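Local coordinates for protein hydroxymethyldihydropterin pyrophosphokinase-dihydropteroate synthase, putative (Plasmodium vivax, PDB 5Z79) that probably catalyses two successive steps of folate synthesis, pyrophosphorylation of 6-hydroxymethyl-7,8-dihydropterin and condensation of the resulting diphosphate with 4-aminobenzoic acid to dihydropteroate, at residues T10-N18 with E106-N117; A34-L42 with L163-V171. All coordinates share one frame; numbering follows the deposited sequence.

Contact 1. Residues T10-N18 with E106-N117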
loop_
_atom_site.group_PDB
_atom_site.type_symbol
_atom_site.label_atom_id
_atom_site.label_comp_id
_atom_site.label_asym_id
_atom_site.label_seq_id
_atom_site.Cartn_x
_atom_site.Cartn_y
_atom_site.Cartn_z
ATOM N N THR A 10 8.261 57.871 -7.648
ATOM C CA THR A 10 8.336 56.715 -8.635
ATOM C C THR A 10 8.330 55.322 -7.991
ATOM O O THR A 10 9.406 54.743 -7.738
ATOM C CB THR A 10 9.570 56.858 -9.568
ATOM N N PRO A 11 7.116 54.767 -7.754
ATOM C CA PRO A 11 7.027 53.336 -7.409
ATOM C C PRO A 11 7.220 52.427 -8.627
ATOM O O PRO A 11 6.972 52.840 -9.781
ATOM C CB PRO A 11 5.607 53.184 -6.832
ATOM C CG PRO A 11 4.817 54.350 -7.357
ATOM C CD PRO A 11 5.785 55.412 -7.816
ATOM N N ARG A 12 7.586 51.195 -8.351
ATOM C CA ARG A 12 7.837 50.246 -9.373
ATOM C C ARG A 12 6.660 49.582 -9.926
ATOM O O ARG A 12 5.668 49.447 -9.289
ATOM C CB ARG A 12 8.613 49.114 -8.789
ATOM C CG ARG A 12 9.824 49.483 -8.019
ATOM C CD ARG A 12 10.922 49.675 -9.006
ATOM N NE ARG A 12 12.193 49.250 -8.484
ATOM C CZ ARG A 12 13.296 49.945 -8.633
ATOM N NH1 ARG A 12 13.256 51.092 -9.264
ATOM N NH2 ARG A 12 14.429 49.488 -8.157
ATOM N N ASN A 13 6.808 49.069 -11.110
ATOM C CA ASN A 13 5.663 48.399 -11.718
ATOM C C ASN A 13 5.762 46.895 -11.498
ATOM O O ASN A 13 6.843 46.350 -11.268
ATOM C CB ASN A 13 5.557 48.734 -13.203
ATOM C CG ASN A 13 5.352 50.216 -13.452
ATOM O OD1 ASN A 13 4.494 50.844 -12.848
ATOM N ND2 ASN A 13 6.134 50.773 -14.361
ATOM N N ILE A 14 4.595 46.254 -11.553
ATOM C CA ILE A 14 4.385 44.823 -11.329
ATOM C C ILE A 14 4.007 44.226 -12.659
ATOM O O ILE A 14 3.059 44.663 -13.251
ATOM C CB ILE A 14 3.188 44.646 -10.393
ATOM C CG1 ILE A 14 3.548 45.162 -8.980
ATOM C CG2 ILE A 14 2.658 43.222 -10.413
ATOM C CD1 ILE A 14 4.798 44.584 -8.364
ATOM N N ALA A 15 4.755 43.262 -13.151
ATOM C CA ALA A 15 4.384 42.621 -14.388
ATOM C C ALA A 15 4.353 41.158 -14.115
ATOM O O ALA A 15 4.978 40.707 -13.179
ATOM C CB ALA A 15 5.373 42.916 -15.487
ATOM N N VAL A 16 3.599 40.435 -14.933
ATOM C CA VAL A 16 3.456 38.999 -14.817
ATOM C C VAL A 16 3.818 38.385 -16.164
ATOM O O VAL A 16 3.319 38.769 -17.217
ATOM C CB VAL A 16 2.036 38.639 -14.379
ATOM C CG1 VAL A 16 1.907 37.156 -14.115
ATOM C CG2 VAL A 16 1.689 39.418 -13.124
ATOM N N LEU A 17 4.733 37.450 -16.138
ATOM C CA LEU A 17 5.298 36.991 -17.359
ATOM C C LEU A 17 5.066 35.527 -17.428
ATOM O O LEU A 17 4.878 34.881 -16.398
ATOM C CB LEU A 17 6.798 37.250 -17.352
ATOM C CG LEU A 17 7.207 38.664 -17.022
ATOM C CD1 LEU A 17 8.694 38.708 -16.889
ATOM C CD2 LEU A 17 6.763 39.551 -18.136
ATOM N N ASN A 18 5.107 35.001 -18.640
ATOM C CA ASN A 18 4.881 33.596 -18.867
ATOM C C ASN A 18 5.968 33.034 -19.714
ATOM O O ASN A 18 6.151 33.453 -20.843
ATOM C CB ASN A 18 3.573 33.402 -19.608
ATOM C CG ASN A 18 3.244 31.942 -19.819
ATOM O OD1 ASN A 18 2.600 31.304 -18.981
ATOM N ND2 ASN A 18 3.650 31.416 -20.975
ATOM N N GLU A 106 3.989 47.321 -3.770
ATOM C CA GLU A 106 3.555 47.401 -5.153
ATOM C C GLU A 106 2.670 46.204 -5.478
ATOM O O GLU A 106 1.624 46.324 -6.107
ATOM C CB GLU A 106 4.741 47.479 -6.114
ATOM C CG GLU A 106 5.448 48.823 -6.093
ATOM C CD GLU A 106 6.642 48.862 -5.142
ATOM O OE1 GLU A 106 6.702 48.032 -4.195
ATOM O OE2 GLU A 106 7.533 49.723 -5.352
ATOM N N LEU A 107 3.087 45.049 -5.014
ATOM C CA LEU A 107 2.339 43.824 -5.239
ATOM C C LEU A 107 0.958 43.890 -4.554
ATOM O O LEU A 107 -0.072 43.718 -5.179
ATOM C CB LEU A 107 3.184 42.625 -4.748
ATOM C CG LEU A 107 2.660 41.217 -4.941
ATOM C CD1 LEU A 107 2.089 41.008 -6.324
ATOM C CD2 LEU A 107 3.822 40.270 -4.702
ATOM N N GLU A 108 0.938 44.176 -3.271
ATOM C CA GLU A 108 -0.327 44.228 -2.570
ATOM C C GLU A 108 -1.317 44.988 -3.409
ATOM O O GLU A 108 -2.454 44.545 -3.628
ATOM C CB GLU A 108 -0.182 44.937 -1.218
ATOM C CG GLU A 108 0.438 44.050 -0.158
ATOM C CD GLU A 108 0.375 44.621 1.247
ATOM O OE1 GLU A 108 -0.240 45.696 1.471
ATOM O OE2 GLU A 108 0.970 43.971 2.142
ATOM N N VAL A 109 -0.847 46.148 -3.856
ATOM C CA VAL A 109 -1.629 47.107 -4.604
ATOM C C VAL A 109 -2.090 46.500 -5.912
ATOM O O VAL A 109 -3.260 46.544 -6.251
ATOM C CB VAL A 109 -0.782 48.372 -4.879
ATOM C CG1 VAL A 109 -1.458 49.286 -5.895
ATOM C CG2 VAL A 109 -0.511 49.123 -3.576
ATOM N N PHE A 110 -1.147 45.926 -6.642
ATOM C CA PHE A 110 -1.455 45.277 -7.912
ATOM C C PHE A 110 -2.578 44.286 -7.752
ATOM O O PHE A 110 -3.478 44.274 -8.586
ATOM C CB PHE A 110 -0.240 44.588 -8.482
ATOM C CG PHE A 110 -0.566 43.656 -9.564
ATOM C CD1 PHE A 110 -0.726 44.121 -10.846
ATOM C CD2 PHE A 110 -0.749 42.299 -9.295
ATOM C CE1 PHE A 110 -1.035 43.243 -11.869
ATOM C CE2 PHE A 110 -1.066 41.408 -10.304
ATOM C CZ PHE A 110 -1.212 41.879 -11.597
ATOM N N LEU A 111 -2.530 43.502 -6.669
ATOM C CA LEU A 111 -3.493 42.419 -6.419
ATOM C C LEU A 111 -4.941 42.916 -6.190
ATOM O O LEU A 111 -5.900 42.172 -6.405
ATOM C CB LEU A 111 -3.025 41.503 -5.264
ATOM C CG LEU A 111 -1.766 40.634 -5.491
ATOM C CD1 LEU A 111 -1.310 39.924 -4.213
ATOM C CD2 LEU A 111 -1.921 39.590 -6.599
ATOM N N LYS A 112 -5.098 44.169 -5.783
ATOM C CA LYS A 112 -6.428 44.778 -5.687
ATOM C C LYS A 112 -6.822 45.501 -6.993
ATOM O O LYS A 112 -7.750 46.311 -7.002
ATOM C CB LYS A 112 -6.492 45.765 -4.495
ATOM C CG LYS A 112 -6.388 45.127 -3.106
ATOM C CD LYS A 112 -6.176 46.165 -1.983
ATOM C CE LYS A 112 -4.681 46.470 -1.750
ATOM N NZ LYS A 112 -4.349 47.803 -1.119
ATOM N N ASN A 113 -6.108 45.236 -8.087
ATOM C CA ASN A 113 -6.383 45.895 -9.387
ATOM C C ASN A 113 -6.427 47.464 -9.330
ATOM O O ASN A 113 -6.922 48.145 -10.250
ATOM C CB ASN A 113 -7.667 45.314 -9.998
ATOM C CG ASN A 113 -7.844 45.683 -11.445
ATOM O OD1 ASN A 113 -6.914 45.687 -12.210
ATOM N ND2 ASN A 113 -9.043 45.987 -11.818
ATOM N N GLU A 114 -5.881 48.020 -8.249
ATOM C CA GLU A 114 -5.732 49.467 -8.116
ATOM C C GLU A 114 -4.510 49.925 -8.904
ATOM O O GLU A 114 -3.623 49.121 -9.279
ATOM C CB GLU A 114 -5.555 49.895 -6.654
ATOM C CG GLU A 114 -6.799 49.764 -5.791
ATOM C CD GLU A 114 -6.444 49.712 -4.302
ATOM O OE1 GLU A 114 -5.686 50.623 -3.864
ATOM O OE2 GLU A 114 -6.899 48.767 -3.575
ATOM N N LYS A 115 -4.459 51.236 -9.101
ATOM C CA LYS A 115 -3.475 51.881 -9.953
ATOM C C LYS A 115 -2.135 51.917 -9.252
ATOM O O LYS A 115 -2.068 52.082 -8.035
ATOM C CB LYS A 115 -3.946 53.323 -10.263
ATOM C CG LYS A 115 -3.267 53.963 -11.461
ATOM C CD LYS A 115 -3.708 55.404 -11.627
ATOM C CE LYS A 115 -2.926 56.357 -10.724
ATOM N NZ LYS A 115 -3.612 57.686 -10.592
ATOM N N ILE A 116 -1.067 51.768 -10.019
ATOM C CA ILE A 116 0.262 51.998 -9.477
ATOM C C ILE A 116 0.835 53.310 -10.054
ATOM O O ILE A 116 1.164 54.211 -9.307
ATOM C CB ILE A 116 1.193 50.787 -9.736
ATOM C CG1 ILE A 116 0.785 49.595 -8.848
ATOM C CG2 ILE A 116 2.647 51.176 -9.453
ATOM C CD1 ILE A 116 1.634 48.338 -8.988
ATOM N N ASN A 117 0.965 53.345 -11.381
ATOM C CA ASN A 117 1.362 54.493 -12.191
ATOM C C ASN A 117 0.401 54.613 -13.362
ATOM O O ASN A 117 -0.162 53.615 -13.792
ATOM C CB ASN A 117 2.744 54.283 -12.802
ATOM C CG ASN A 117 3.856 54.260 -11.775
ATOM O OD1 ASN A 117 3.688 54.746 -10.660
ATOM N ND2 ASN A 117 5.013 53.706 -12.156
#

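Contact 2. Residues A34-L42 with L163-V171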
loop_
_atom_site.group_PDB
_atom_site.type_symbol
_atom_site.label_atom_id
_atom_site.label_comp_id
_atom_site.label_asym_id
_atom_site.label_seq_id
_atom_site.Cartn_x
_atom_site.Cartn_y
_atom_site.Cartn_z
ATOM N N ALA A 34 16.528 31.926 -18.747
ATOM C CA ALA A 34 15.582 32.993 -19.106
ATOM C C ALA A 34 15.116 33.798 -17.909
ATOM O O ALA A 34 14.765 34.948 -18.061
ATOM C CB ALA A 34 14.394 32.426 -19.856
ATOM N N LEU A 35 15.112 33.182 -16.729
ATOM C CA LEU A 35 14.751 33.866 -15.476
ATOM C C LEU A 35 15.869 34.774 -15.036
ATOM O O LEU A 35 15.616 35.750 -14.367
ATOM C CB LEU A 35 14.530 32.882 -14.315
ATOM C CG LEU A 35 13.281 32.010 -14.193
ATOM C CD1 LEU A 35 13.353 31.032 -13.040
ATOM C CD2 LEU A 35 12.076 32.873 -13.972
ATOM N N TYR A 36 17.106 34.403 -15.353
ATOM C CA TYR A 36 18.288 35.163 -14.961
ATOM C C TYR A 36 18.343 36.410 -15.750
ATOM O O TYR A 36 18.436 37.465 -15.175
ATOM C CB TYR A 36 19.564 34.382 -15.241
ATOM C CG TYR A 36 20.839 35.166 -15.057
ATOM C CD1 TYR A 36 21.159 35.728 -13.823
ATOM C CD2 TYR A 36 21.759 35.305 -16.110
ATOM C CE1 TYR A 36 22.339 36.417 -13.646
ATOM C CE2 TYR A 36 22.938 36.017 -15.944
ATOM C CZ TYR A 36 23.226 36.572 -14.712
ATOM O OH TYR A 36 24.409 37.287 -14.512
ATOM N N LEU A 37 18.294 36.303 -17.068
ATOM C CA LEU A 37 18.306 37.495 -17.906
ATOM C C LEU A 37 17.159 38.429 -17.600
ATOM O O LEU A 37 17.321 39.610 -17.594
ATOM C CB LEU A 37 18.225 37.114 -19.357
ATOM C CG LEU A 37 19.399 36.228 -19.710
ATOM C CD1 LEU A 37 19.147 35.637 -21.084
ATOM C CD2 LEU A 37 20.726 36.978 -19.652
ATOM N N THR A 38 15.994 37.863 -17.359
ATOM C CA THR A 38 14.775 38.584 -17.054
ATOM C C THR A 38 14.930 39.353 -15.762
ATOM O O THR A 38 14.543 40.506 -15.735
ATOM C CB THR A 38 13.559 37.618 -16.917
ATOM O OG1 THR A 38 13.364 36.880 -18.122
ATOM C CG2 THR A 38 12.289 38.354 -16.634
ATOM N N GLU A 39 15.451 38.738 -14.691
ATOM C CA GLU A 39 15.658 39.460 -13.411
ATOM C C GLU A 39 16.693 40.588 -13.624
ATOM O O GLU A 39 16.497 41.737 -13.235
ATOM C CB GLU A 39 16.071 38.512 -12.255
ATOM C CG GLU A 39 16.181 39.172 -10.862
ATOM C CD GLU A 39 16.136 38.236 -9.615
ATOM O OE1 GLU A 39 17.168 37.579 -9.301
ATOM O OE2 GLU A 39 15.093 38.200 -8.884
ATOM N N LYS A 40 17.773 40.239 -14.301
ATOM C CA LYS A 40 18.835 41.145 -14.573
ATOM C C LYS A 40 18.366 42.402 -15.308
ATOM O O LYS A 40 18.781 43.508 -14.964
ATOM C CB LYS A 40 19.920 40.417 -15.358
ATOM C CG LYS A 40 20.969 41.342 -15.949
ATOM C CD LYS A 40 22.008 40.589 -16.757
ATOM C CE LYS A 40 23.337 41.297 -16.724
ATOM N NZ LYS A 40 24.432 40.321 -16.493
ATOM N N TYR A 41 17.507 42.262 -16.298
ATOM C CA TYR A 41 17.147 43.411 -17.118
ATOM C C TYR A 41 15.818 44.047 -16.745
ATOM O O TYR A 41 15.523 45.115 -17.224
ATOM C CB TYR A 41 17.127 43.047 -18.615
ATOM C CG TYR A 41 18.486 42.695 -19.208
ATOM C CD1 TYR A 41 19.647 43.316 -18.761
ATOM C CD2 TYR A 41 18.610 41.767 -20.238
ATOM C CE1 TYR A 41 20.895 42.999 -19.304
ATOM C CE2 TYR A 41 19.853 41.448 -20.790
ATOM C CZ TYR A 41 20.994 42.069 -20.320
ATOM O OH TYR A 41 22.251 41.805 -20.834
ATOM N N LEU A 42 15.009 43.417 -15.902
ATOM C CA LEU A 42 13.658 43.932 -15.662
ATOM C C LEU A 42 13.331 44.245 -14.223
ATOM O O LEU A 42 12.574 45.183 -13.965
ATOM C CB LEU A 42 12.600 42.970 -16.172
ATOM C CG LEU A 42 12.643 42.694 -17.658
ATOM C CD1 LEU A 42 11.567 41.676 -17.987
ATOM C CD2 LEU A 42 12.409 43.953 -18.464
ATOM N N LEU A 163 6.076 27.955 -17.120
ATOM C CA LEU A 163 6.333 28.648 -15.864
ATOM C C LEU A 163 5.810 30.074 -15.911
ATOM O O LEU A 163 5.886 30.760 -16.921
ATOM C CB LEU A 163 7.839 28.694 -15.598
ATOM C CG LEU A 163 8.325 29.532 -14.413
ATOM C CD1 LEU A 163 7.750 29.039 -13.092
ATOM C CD2 LEU A 163 9.843 29.532 -14.382
ATOM N N THR A 164 5.289 30.569 -14.814
ATOM C CA THR A 164 4.878 31.954 -14.756
ATOM C C THR A 164 5.605 32.624 -13.616
ATOM O O THR A 164 5.962 32.037 -12.652
ATOM C CB THR A 164 3.385 32.200 -14.655
ATOM O OG1 THR A 164 2.913 31.706 -13.434
ATOM C CG2 THR A 164 2.672 31.566 -15.771
ATOM N N VAL A 165 5.792 33.896 -13.722
ATOM C CA VAL A 165 6.640 34.642 -12.742
ATOM C C VAL A 165 6.151 36.069 -12.500
ATOM O O VAL A 165 5.711 36.713 -13.421
ATOM C CB VAL A 165 8.128 34.547 -13.186
ATOM C CG1 VAL A 165 9.044 35.373 -12.320
ATOM C CG2 VAL A 165 8.561 33.105 -13.239
ATOM N N VAL A 166 6.160 36.522 -11.252
ATOM C CA VAL A 166 5.847 37.933 -10.912
ATOM C C VAL A 166 7.120 38.744 -10.726
ATOM O O VAL A 166 7.948 38.358 -9.898
ATOM C CB VAL A 166 5.111 38.073 -9.582
ATOM C CG1 VAL A 166 5.076 39.526 -9.141
ATOM C CG2 VAL A 166 3.702 37.591 -9.717
ATOM N N VAL A 167 7.241 39.854 -11.472
ATOM C CA VAL A 167 8.376 40.793 -11.394
ATOM C C VAL A 167 7.999 42.208 -10.922
ATOM O O VAL A 167 7.170 42.869 -11.536
ATOM C CB VAL A 167 9.018 41.007 -12.771
ATOM C CG1 VAL A 167 10.361 41.688 -12.602
ATOM C CG2 VAL A 167 9.155 39.704 -13.522
ATOM N N ARG A 168 8.636 42.682 -9.854
ATOM C CA ARG A 168 8.633 44.120 -9.472
ATOM C C ARG A 168 9.634 44.831 -10.372
ATOM O O ARG A 168 10.824 44.584 -10.278
ATOM C CB ARG A 168 9.080 44.266 -8.022
ATOM C CG ARG A 168 8.815 45.639 -7.410
ATOM C CD ARG A 168 9.573 45.809 -6.081
ATOM N NE ARG A 168 11.017 45.703 -6.302
ATOM C CZ ARG A 168 11.927 45.380 -5.383
ATOM N NH1 ARG A 168 11.569 45.134 -4.125
ATOM N NH2 ARG A 168 13.214 45.290 -5.736
ATOM N N THR A 169 9.175 45.684 -11.267
ATOM C CA THR A 169 10.011 46.048 -12.391
ATOM C C THR A 169 10.260 47.538 -12.445
ATOM O O THR A 169 9.432 48.326 -12.028
ATOM C CB THR A 169 9.377 45.584 -13.709
ATOM O OG1 THR A 169 10.351 45.556 -14.746
ATOM C CG2 THR A 169 8.263 46.498 -14.111
ATOM N N PHE A 170 11.422 47.897 -12.978
ATOM C CA PHE A 170 11.817 49.264 -13.164
ATOM C C PHE A 170 11.675 49.677 -14.616
ATOM O O PHE A 170 12.177 50.732 -15.017
ATOM C CB PHE A 170 13.249 49.456 -12.694
ATOM C CG PHE A 170 14.196 48.468 -13.243
ATOM C CD1 PHE A 170 14.508 48.455 -14.585
ATOM C CD2 PHE A 170 14.791 47.532 -12.412
ATOM C CE1 PHE A 170 15.409 47.515 -15.098
ATOM C CE2 PHE A 170 15.693 46.585 -12.905
ATOM C CZ PHE A 170 16.009 46.577 -14.254
ATOM N N VAL A 171 10.985 48.862 -15.412
ATOM C CA VAL A 171 10.654 49.254 -16.777
ATOM C C VAL A 171 9.389 50.064 -16.720
ATOM O O VAL A 171 8.461 49.709 -16.007
ATOM C CB VAL A 171 10.417 48.067 -17.707
ATOM C CG1 VAL A 171 10.132 48.574 -19.117
ATOM C CG2 VAL A 171 11.616 47.143 -17.704
#

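Contact 1. Residues T10-N18 with E106-N117
One face of the Phe110 ring takes the CG2 methyl of Ile14. This is a CH-pi contact: the methyl lies 3.6 Å from the ring centroid, 21° off the normal and shifted toward the rim near CG. Val16 CG2 comes obliquely to the far end of the ring, 4.1 Å from CZ. The second flat group is the amide of Asn117. Its ND2 donates to Pro11 O over 3.2 Å, the donor somewhat tilted from the carbonyl plane. The OD1 end of the same amide lies against the proline ring, 3.5 Å from Pro11 CG. The amide of Asn13 stands across that of Asn117, the two planes 80° apart. Asn13 has partners elsewhere, since its ND2 donates to Val171 O and its OD1 accepts from Asn214.

Strand 13-21 belongs to the antiparallel sheet of the ferredoxin-like HPPK fold. The short axes of strand 13-18 and helix 106-111 approach to 8.3 Å at -63°. Ile14 and Val16 point to this helix. Helix 273-282 covers the same face and also receives Val16.

The two branches of Ile14 divide the work. CG2 is anti to the backbone N and meets Phe110. CG1 lies beside that N and reaches Ile116 CD1 at 3.7 Å. Ile14 CD1 lies 3.7 Å from Glu106 CB. Ile116 CG2 also packs near Arg12 O. The bent chain of Glu106 brings OE2 to the backbone of the loop, where Arg12 N makes a weak hydrogen bond to it (3.3 Å). The guanidinium of Arg12 leads away from this carboxylate and forms a salt bridge with Glu96.

Contact 2. Residues A34-L42 with L163-V171
Leu42, the last residue of helix 27-42, meets the end of strand 160-169 with both its backbone and its side chain. Its carbonyl oxygen accepts a hydrogen bond from Phe170 N at 3.1 Å, with a C=O...N angle of 163°. The hydroxyl of Thr169 also lies against this oxygen, but the modelled separation is too short to be reliable. The side chain of Leu42 runs off to one side, where CD2 touches Val171 CG2 at 3.4 Å. Its CB lies near Val167 CG1.

Phe170 brings its ring back over the helix end. Its CG sits between the backbone N and the carbonyl carbon (chi1 50°), which folds the ring over the residue that its own N-H binds. Leu42 O lies 3.4 Å above one ring face, over the centre. Lys40 O comes to the ring edge near its plane, 4.2 Å from CZ. Tyr94 stacks with the same ring.

This is the ferredoxin-like core of the HPPK part: helix 27-42 lies on one face of the antiparallel sheet. The short axes of helix 34-42 and strand 163-169 are 9.0 Å apart and run 25° from parallel.

Leu35 fills the other end of the interface, two turns earlier in the helix. Its CD2 meets Val165 CG2 at 3.6 Å, the two side chains crossing at a slant. It also meets Leu163 tip to tip, with 4.0 Å between the two CD2 atoms. Ile45 of the neighbouring strand 43-54 packs against both Leu35 and Val165. Thr38, between the two leucines along the helix, faces Leu17 and Phe19 of strand 13-21.

Overall arrangement
The centres of contacts 1 and 2 are 14 Å apart, and both use the same sheet. Strands 13-21 and 160-169 are antiparallel neighbours in it, probably joined by a backbone hydrogen bond from Ala15 N to Val167 O (2.9 Å). Helix 105-111 of contact 1 and helix 27-42 of contact 2 lie on opposite faces. Neither contact touches a ligand of the HPPK site: in contact 1 the Val16 side chain is about 10 Å from the bound ATP analogue, in contact 2 that of Leu163 about 10 Å from the pterin. Asn18 packs on Thr164 of contact 2 and on Asn162, which lines the pterin pocket.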